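Local atomic coordinates of diaminopimelate decarboxylase (Phaeodactylum tricornutum, PDB entry 7JPJ), a protein that probably decarboxylates diaminopimelate to lysine with the help of pyridoxal 5'-phosphate, working as a dimer. Residues V216-L221 with A260-K265; L291-Q296 with L310-G315. One frame throughout, in Å; residues are numbered along the deposited sequence.

Contact 1. Residues V216-L221 with A260-K265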
ATOM      1  N   VAL A 216     -17.021  26.143  -7.079  1.00 28.72           N
ATOM      2  CA  VAL A 216     -16.465  25.078  -7.907  1.00 28.06           C
ATOM      3  C   VAL A 216     -17.208  25.004  -9.235  1.00 27.26           C
ATOM      4  O   VAL A 216     -16.598  24.918 -10.308  1.00 27.27           O
ATOM      5  CB  VAL A 216     -16.515  23.735  -7.154  1.00 27.67           C
ATOM      6  CG1 VAL A 216     -16.414  22.568  -8.123  1.00 26.69           C
ATOM      7  CG2 VAL A 216     -15.405  23.666  -6.113  1.00 28.23           C
ATOM      8  N   ALA A 217     -18.542  25.057  -9.183  1.00 27.53           N
ATOM      9  CA  ALA A 217     -19.341  24.932 -10.398  1.00 26.52           C
ATOM     10  C   ALA A 217     -19.168  26.145 -11.305  1.00 26.97           C
ATOM     11  O   ALA A 217     -18.990  26.001 -12.519  1.00 26.50           O
ATOM     12  CB  ALA A 217     -20.814  24.733 -10.041  1.00 25.95           C
ATOM     13  N   THR A 218     -19.218  27.350 -10.733  1.00 24.88           N
ATOM     14  CA  THR A 218     -19.121  28.561 -11.544  1.00 26.10           C
ATOM     15  C   THR A 218     -17.813  28.603 -12.324  1.00 25.57           C
ATOM     16  O   THR A 218     -17.800  28.962 -13.507  1.00 25.66           O
ATOM     17  CB  THR A 218     -19.253  29.800 -10.657  1.00 28.25           C
ATOM     18  OG1 THR A 218     -20.588  29.881 -10.140  1.00 29.04           O
ATOM     19  CG2 THR A 218     -18.941  31.065 -11.450  1.00 29.67           C
ATOM     20  N   LYS A 219     -16.707  28.219 -11.686  1.00 26.22           N
ATOM     21  CA  LYS A 219     -15.410  28.299 -12.350  1.00 26.76           C
ATOM     22  C   LYS A 219     -15.290  27.267 -13.466  1.00 25.92           C
ATOM     23  O   LYS A 219     -14.777  27.571 -14.548  1.00 26.06           O
ATOM     24  CB  LYS A 219     -14.287  28.128 -11.326  1.00 27.35           C
ATOM     25  CG  LYS A 219     -12.897  28.126 -11.933  1.00 27.76           C
ATOM     26  CD  LYS A 219     -11.961  29.036 -11.154  1.00 28.96           C
ATOM     27  CE  LYS A 219     -10.870  29.596 -12.055  1.00 28.99           C
ATOM     28  NZ  LYS A 219     -11.004  31.071 -12.247  1.00 31.80           N
ATOM     29  N   SER A 220     -15.763  26.044 -13.224  1.00 26.90           N
ATOM     30  CA  SER A 220     -15.682  25.008 -14.247  1.00 26.03           C
ATOM     31  C   SER A 220     -16.613  25.297 -15.417  1.00 25.30           C
ATOM     32  O   SER A 220     -16.287  24.967 -16.563  1.00 24.84           O
ATOM     33  CB  SER A 220     -16.005  23.647 -13.638  1.00 25.29           C
ATOM     34  OG  SER A 220     -15.260  23.449 -12.451  1.00 26.13           O
ATOM     35  N   LEU A 221     -17.771  25.905 -15.147  1.00 25.95           N
ATOM     36  CA  LEU A 221     -18.716  26.214 -16.216  1.00 25.23           C
ATOM     37  C   LEU A 221     -18.169  27.271 -17.168  1.00 25.92           C
ATOM     38  O   LEU A 221     -18.571  27.314 -18.336  1.00 25.47           O
ATOM     39  CB  LEU A 221     -20.050  26.678 -15.624  1.00 25.02           C
ATOM     40  CG  LEU A 221     -20.954  25.597 -15.017  1.00 23.96           C
ATOM     41  CD1 LEU A 221     -22.025  26.212 -14.135  1.00 24.17           C
ATOM     42  CD2 LEU A 221     -21.588  24.737 -16.099  1.00 22.69           C
ATOM     43  N   ALA A 260     -26.882  23.467  -8.739  1.00 24.92           N
ATOM     44  CA  ALA A 260     -27.928  23.486  -9.756  1.00 24.65           C
ATOM     45  C   ALA A 260     -28.285  24.907 -10.167  1.00 25.72           C
ATOM     46  O   ALA A 260     -28.634  25.148 -11.329  1.00 25.49           O
ATOM     47  CB  ALA A 260     -29.167  22.752  -9.249  1.00 24.45           C
ATOM     48  N   ASP A 261     -28.203  25.861  -9.236  1.00 26.85           N
ATOM     49  CA  ASP A 261     -28.450  27.252  -9.597  1.00 27.63           C
ATOM     50  C   ASP A 261     -27.332  27.812 -10.465  1.00 27.27           C
ATOM     51  O   ASP A 261     -27.596  28.622 -11.360  1.00 27.47           O
ATOM     52  CB  ASP A 261     -28.632  28.102  -8.338  1.00 28.50           C
ATOM     53  CG  ASP A 261     -29.981  27.878  -7.671  1.00 29.07           C
ATOM     54  OD1 ASP A 261     -30.998  27.790  -8.393  1.00 29.08           O
ATOM     55  OD2 ASP A 261     -30.023  27.788  -6.425  1.00 29.32           O
ATOM     56  N   ALA A 262     -26.085  27.393 -10.224  1.00 25.50           N
ATOM     57  CA  ALA A 262     -24.990  27.805 -11.095  1.00 25.36           C
ATOM     58  C   ALA A 262     -25.182  27.285 -12.512  1.00 24.76           C
ATOM     59  O   ALA A 262     -24.708  27.903 -13.471  1.00 25.07           O
ATOM     60  CB  ALA A 262     -23.657  27.327 -10.524  1.00 24.82           C
ATOM     61  N   PHE A 263     -25.869  26.150 -12.664  1.00 26.52           N
ATOM     62  CA  PHE A 263     -26.238  25.681 -13.995  1.00 25.69           C
ATOM     63  C   PHE A 263     -27.333  26.547 -14.598  1.00 26.38           C
ATOM     64  O   PHE A 263     -27.336  26.802 -15.807  1.00 25.85           O
ATOM     65  CB  PHE A 263     -26.693  24.226 -13.932  1.00 24.71           C
ATOM     66  CG  PHE A 263     -25.587  23.241 -14.117  1.00 23.27           C
ATOM     67  CD1 PHE A 263     -24.681  23.001 -13.100  1.00 23.20           C
ATOM     68  CD2 PHE A 263     -25.455  22.549 -15.308  1.00 22.16           C
ATOM     69  CE1 PHE A 263     -23.662  22.090 -13.266  1.00 22.06           C
ATOM     70  CE2 PHE A 263     -24.438  21.637 -15.481  1.00 21.19           C
ATOM     71  CZ  PHE A 263     -23.538  21.409 -14.459  1.00 21.15           C
ATOM     72  N   LYS A 264     -28.279  26.998 -13.772  1.00 26.70           N
ATOM     73  CA  LYS A 264     -29.335  27.871 -14.269  1.00 27.33           C
ATOM     74  C   LYS A 264     -28.781  29.231 -14.675  1.00 28.01           C
ATOM     75  O   LYS A 264     -29.231  29.819 -15.664  1.00 28.02           O
ATOM     76  CB  LYS A 264     -30.428  28.034 -13.212  1.00 28.12           C
ATOM     77  CG  LYS A 264     -31.172  26.756 -12.861  1.00 27.49           C
ATOM     78  CD  LYS A 264     -32.504  27.074 -12.194  1.00 28.12           C
ATOM     79  CE  LYS A 264     -33.158  25.825 -11.623  1.00 27.34           C
ATOM     80  NZ  LYS A 264     -32.408  25.303 -10.446  1.00 27.56           N
ATOM     81  N   LYS A 265     -27.807  29.750 -13.921  1.00 27.95           N
ATOM     82  CA  LYS A 265     -27.213  31.032 -14.277  1.00 28.37           C
ATOM     83  C   LYS A 265     -26.436  30.939 -15.581  1.00 27.44           C
ATOM     84  O   LYS A 265     -26.362  31.921 -16.328  1.00 27.35           O
ATOM     85  CB  LYS A 265     -26.307  31.533 -13.149  1.00 28.38           C
ATOM     86  CG  LYS A 265     -25.929  33.010 -13.264  1.00 28.73           C
ATOM     87  CD  LYS A 265     -25.031  33.463 -12.115  1.00 28.49           C
ATOM     88  CE  LYS A 265     -25.844  33.995 -10.936  1.00 29.66           C
ATOM     89  NZ  LYS A 265     -25.925  33.029  -9.798  1.00 28.98           N
TER
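The F263 ring is met over one face by the L221 methyl CD2, which stands nearly above its centre: a CH-pi contact with CD2 4.2 Å from the ring centroid and 12° off the normal. The two side chains cross at about a right angle. L221 has CG beside its backbone N and anti to its carbonyl carbon (chi1 -75°), and the branch at CG splits its work: CD2 takes the ring, while CD1 lies against A262, 4.1 Å from its CB, and beside its carbonyl. One turn earlier, A217 CB meets A262 CB at 3.9 Å, the two small residues facing each other where the helices pass. T218 OG1 lies at the margin, also against A262 CB, and its hydroxyl bonds back to Q214 O in its own helix. The segments are held by van der Waals packing, with T218 OG1 and the A262 carbonyl oxygen among the atoms that touch. The short segments run in the same general sense, 34° apart, with axes 9.1 Å from each other, as expected of neighbouring helices around the alpha/beta barrel of the pyridoxal-binding domain. Strand 232-234 comes between helices 210-222 and 252-270 in sequence, and its M233 touches F263; L274, just before strand 275-278, touches both L221 and F263.

Contact 2. Residues L291-Q296 with L310-G315; sequences LVSKVQ and LKLDAG
Q296 reaches across to K311 and L312 with almost every atom of its side chain. Q296 CB lies 4.1 Å from K311 O. CG, set between the backbone N and carbonyl carbon of its own residue (chi1 51°), sits beside the carbonyl oxygens of both K311 and L312. From there the chain bends at chi2, and Q296 CD passes 3.7 Å from L312 O. At the tip, Q296 NE2 donates to L312 O at 3.0 Å with an N-H...O angle of 158°; the oxygen lies close to the amide plane, whereas NE2 stands above the plane of the L312 carbonyl. NE2 also bonds Q104 O of the second subunit. An alanine here has no CG, CD or NE2, and would probably leave L312 O and Q104 O of the second subunit without this shared donor. Q296 N, meanwhile, donates to K311 O at 3.0 Å. Strands 289-300 and 308-312 form an antiparallel beta hairpin in the mixed sheet outside the barrel, their short segments strongly splayed. In the loop, D313 OD1 accepts a bond from K294 N at 3.2 Å, met from above the carboxylate plane; D313 OD2 bonds T27 OG1. S293 OG lies 3.6 Å from L312 CD1, and S293 CB packs on A314 CB. V295 CG1 touches L310 CD2 at 3.9 Å. The K311 amine bonds Q104 OE1 of the second subunit, its side chain about 9 Å from that of C357, the predicted proton donor.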
ATOM      1  N   LEU A 291     -14.262  -4.291   7.424  1.00 16.60           N
ATOM      2  CA  LEU A 291     -13.294  -5.355   7.651  1.00 16.41           C
ATOM      3  C   LEU A 291     -13.673  -6.129   8.908  1.00 17.10           C
ATOM      4  O   LEU A 291     -13.895  -5.538   9.971  1.00 17.55           O
ATOM      5  CB  LEU A 291     -11.883  -4.781   7.783  1.00 16.08           C
ATOM      6  CG  LEU A 291     -10.790  -5.766   8.210  1.00 16.23           C
ATOM      7  CD1 LEU A 291     -10.479  -6.758   7.097  1.00 15.82           C
ATOM      8  CD2 LEU A 291      -9.535  -5.034   8.651  1.00 16.20           C
ATOM      9  N   VAL A 292     -13.749  -7.451   8.785  1.00 15.93           N
ATOM     10  CA  VAL A 292     -14.133  -8.334   9.880  1.00 16.75           C
ATOM     11  C   VAL A 292     -12.942  -9.234  10.181  1.00 16.82           C
ATOM     12  O   VAL A 292     -12.557 -10.064   9.347  1.00 17.33           O
ATOM     13  CB  VAL A 292     -15.379  -9.160   9.540  1.00 18.10           C
ATOM     14  CG1 VAL A 292     -15.823  -9.972  10.742  1.00 19.09           C
ATOM     15  CG2 VAL A 292     -16.498  -8.254   9.062  1.00 18.09           C
ATOM     16  N   SER A 293     -12.360  -9.076  11.367  1.00 17.41           N
ATOM     17  CA  SER A 293     -11.197  -9.847  11.781  1.00 17.61           C
ATOM     18  C   SER A 293     -11.404 -10.372  13.195  1.00 17.94           C
ATOM     19  O   SER A 293     -12.364 -10.013  13.884  1.00 17.91           O
ATOM     20  CB  SER A 293      -9.914  -9.007  11.714  1.00 17.65           C
ATOM     21  OG  SER A 293      -9.923  -7.989  12.700  1.00 17.84           O
ATOM     22  N   LYS A 294     -10.484 -11.228  13.626  1.00 18.07           N
ATOM     23  CA  LYS A 294     -10.511 -11.800  14.962  1.00 18.24           C
ATOM     24  C   LYS A 294      -9.296 -11.337  15.752  1.00 18.53           C
ATOM     25  O   LYS A 294      -8.223 -11.090  15.191  1.00 18.75           O
ATOM     26  CB  LYS A 294     -10.556 -13.335  14.916  1.00 19.07           C
ATOM     27  CG  LYS A 294     -11.954 -13.907  15.134  1.00 20.34           C
ATOM     28  CD  LYS A 294     -12.004 -15.421  14.940  1.00 21.80           C
ATOM     29  CE  LYS A 294     -13.201 -15.835  14.085  1.00 22.98           C
ATOM     30  NZ  LYS A 294     -14.369 -16.270  14.910  1.00 24.34           N
ATOM     31  N   VAL A 295      -9.481 -11.210  17.065  1.00 17.34           N
ATOM     32  CA  VAL A 295      -8.393 -10.893  17.985  1.00 16.93           C
ATOM     33  C   VAL A 295      -7.645 -12.196  18.256  1.00 17.50           C
ATOM     34  O   VAL A 295      -8.107 -13.042  19.023  1.00 18.40           O
ATOM     35  CB  VAL A 295      -8.905 -10.251  19.276  1.00 17.19           C
ATOM     36  CG1 VAL A 295      -7.739  -9.775  20.129  1.00 16.84           C
ATOM     37  CG2 VAL A 295      -9.845  -9.099  18.957  1.00 16.95           C
ATOM     38  N   GLN A 296      -6.490 -12.367  17.618  1.00 17.55           N
ATOM     39  CA  GLN A 296      -5.716 -13.594  17.753  1.00 18.19           C
ATOM     40  C   GLN A 296      -4.696 -13.542  18.882  1.00 18.08           C
ATOM     41  O   GLN A 296      -4.136 -14.587  19.232  1.00 18.73           O
ATOM     42  CB  GLN A 296      -5.004 -13.920  16.435  1.00 18.20           C
ATOM     43  CG  GLN A 296      -4.196 -12.770  15.861  1.00 17.28           C
ATOM     44  CD  GLN A 296      -2.699 -12.977  15.995  1.00 17.37           C
ATOM     45  OE1 GLN A 296      -2.244 -13.973  16.557  1.00 18.03           O
ATOM     46  NE2 GLN A 296      -1.924 -12.029  15.482  1.00 16.88           N
ATOM     47  N   LEU A 310      -4.159  -5.137  21.182  1.00 17.20           N
ATOM     48  CA  LEU A 310      -4.966  -6.158  20.531  1.00 17.04           C
ATOM     49  C   LEU A 310      -4.361  -6.450  19.164  1.00 16.47           C
ATOM     50  O   LEU A 310      -4.300  -5.562  18.307  1.00 16.03           O
ATOM     51  CB  LEU A 310      -6.417  -5.706  20.383  1.00 17.15           C
ATOM     52  CG  LEU A 310      -7.271  -5.536  21.640  1.00 18.01           C
ATOM     53  CD1 LEU A 310      -8.709  -5.283  21.240  1.00 18.22           C
ATOM     54  CD2 LEU A 310      -7.173  -6.754  22.539  1.00 18.64           C
ATOM     55  N   LYS A 311      -3.911  -7.685  18.962  1.00 16.95           N
ATOM     56  CA  LYS A 311      -3.294  -8.103  17.710  1.00 16.74           C
ATOM     57  C   LYS A 311      -4.317  -8.880  16.890  1.00 16.87           C
ATOM     58  O   LYS A 311      -4.862  -9.884  17.358  1.00 17.42           O
ATOM     59  CB  LYS A 311      -2.052  -8.956  17.971  1.00 17.12           C
ATOM     60  CG  LYS A 311      -1.119  -8.389  19.034  1.00 17.26           C
ATOM     61  CD  LYS A 311      -0.084  -9.411  19.476  1.00 17.78           C
ATOM     62  CE  LYS A 311       1.292  -9.081  18.936  1.00 17.90           C
ATOM     63  NZ  LYS A 311       2.305 -10.092  19.350  1.00 18.54           N
ATOM     64  N   LEU A 312      -4.568  -8.415  15.671  1.00 17.56           N
ATOM     65  CA  LEU A 312      -5.537  -9.039  14.783  1.00 17.43           C
ATOM     66  C   LEU A 312      -4.854 -10.034  13.848  1.00 17.73           C
ATOM     67  O   LEU A 312      -3.628 -10.170  13.827  1.00 18.05           O
ATOM     68  CB  LEU A 312      -6.271  -7.981  13.960  1.00 16.80           C
ATOM     69  CG  LEU A 312      -6.806  -6.738  14.669  1.00 16.67           C
ATOM     70  CD1 LEU A 312      -7.262  -5.722  13.637  1.00 16.19           C
ATOM     71  CD2 LEU A 312      -7.946  -7.101  15.609  1.00 17.05           C
ATOM     72  N   ASP A 313      -5.671 -10.738  13.064  1.00 18.33           N
ATOM     73  CA  ASP A 313      -5.184 -11.542  11.950  1.00 18.56           C
ATOM     74  C   ASP A 313      -5.307 -10.800  10.623  1.00 17.99           C
ATOM     75  O   ASP A 313      -5.454 -11.423   9.567  1.00 17.94           O
ATOM     76  CB  ASP A 313      -5.909 -12.890  11.889  1.00 18.79           C
ATOM     77  CG  ASP A 313      -7.410 -12.753  11.668  1.00 18.21           C
ATOM     78  OD1 ASP A 313      -7.937 -11.621  11.708  1.00 17.78           O
ATOM     79  OD2 ASP A 313      -8.066 -13.798  11.461  1.00 18.75           O
ATOM     80  N   ALA A 314      -5.252  -9.470  10.670  1.00 17.44           N
ATOM     81  CA  ALA A 314      -5.331  -8.623   9.492  1.00 17.12           C
ATOM     82  C   ALA A 314      -4.462  -7.397   9.737  1.00 16.47           C
ATOM     83  O   ALA A 314      -3.852  -7.248  10.797  1.00 16.33           O
ATOM     84  CB  ALA A 314      -6.780  -8.234   9.191  1.00 16.93           C
ATOM     85  N   GLY A 315      -4.405  -6.512   8.747  1.00 19.05           N
ATOM     86  CA  GLY A 315      -3.619  -5.297   8.910  1.00 19.09           C
ATOM     87  C   GLY A 315      -3.553  -4.494   7.628  1.00 19.12           C
ATOM     88  O   GLY A 315      -4.497  -4.491   6.830  1.00 18.17           O
TER

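In the fold
Both contacts are largely buried, but they belong to different parts of the chain: their centres are 47 Å apart, on opposite sides of the chain's centre, and they share no helix or strand. Contact 1 joins two helices on the outer layer of the barrel and relies on methyl groups and one aromatic face, T218 being the only exposed residue among those that touch. Contact 2 joins two strands and the loop that follows, and mixes backbone and side-chain hydrogen bonds with apolar packing. The surroundings differ likewise. No other chain touches contact 1, which lies away from the annotated sites, whereas in contact 2 the side-chain ends of Q296 and K311 bond to the second subunit.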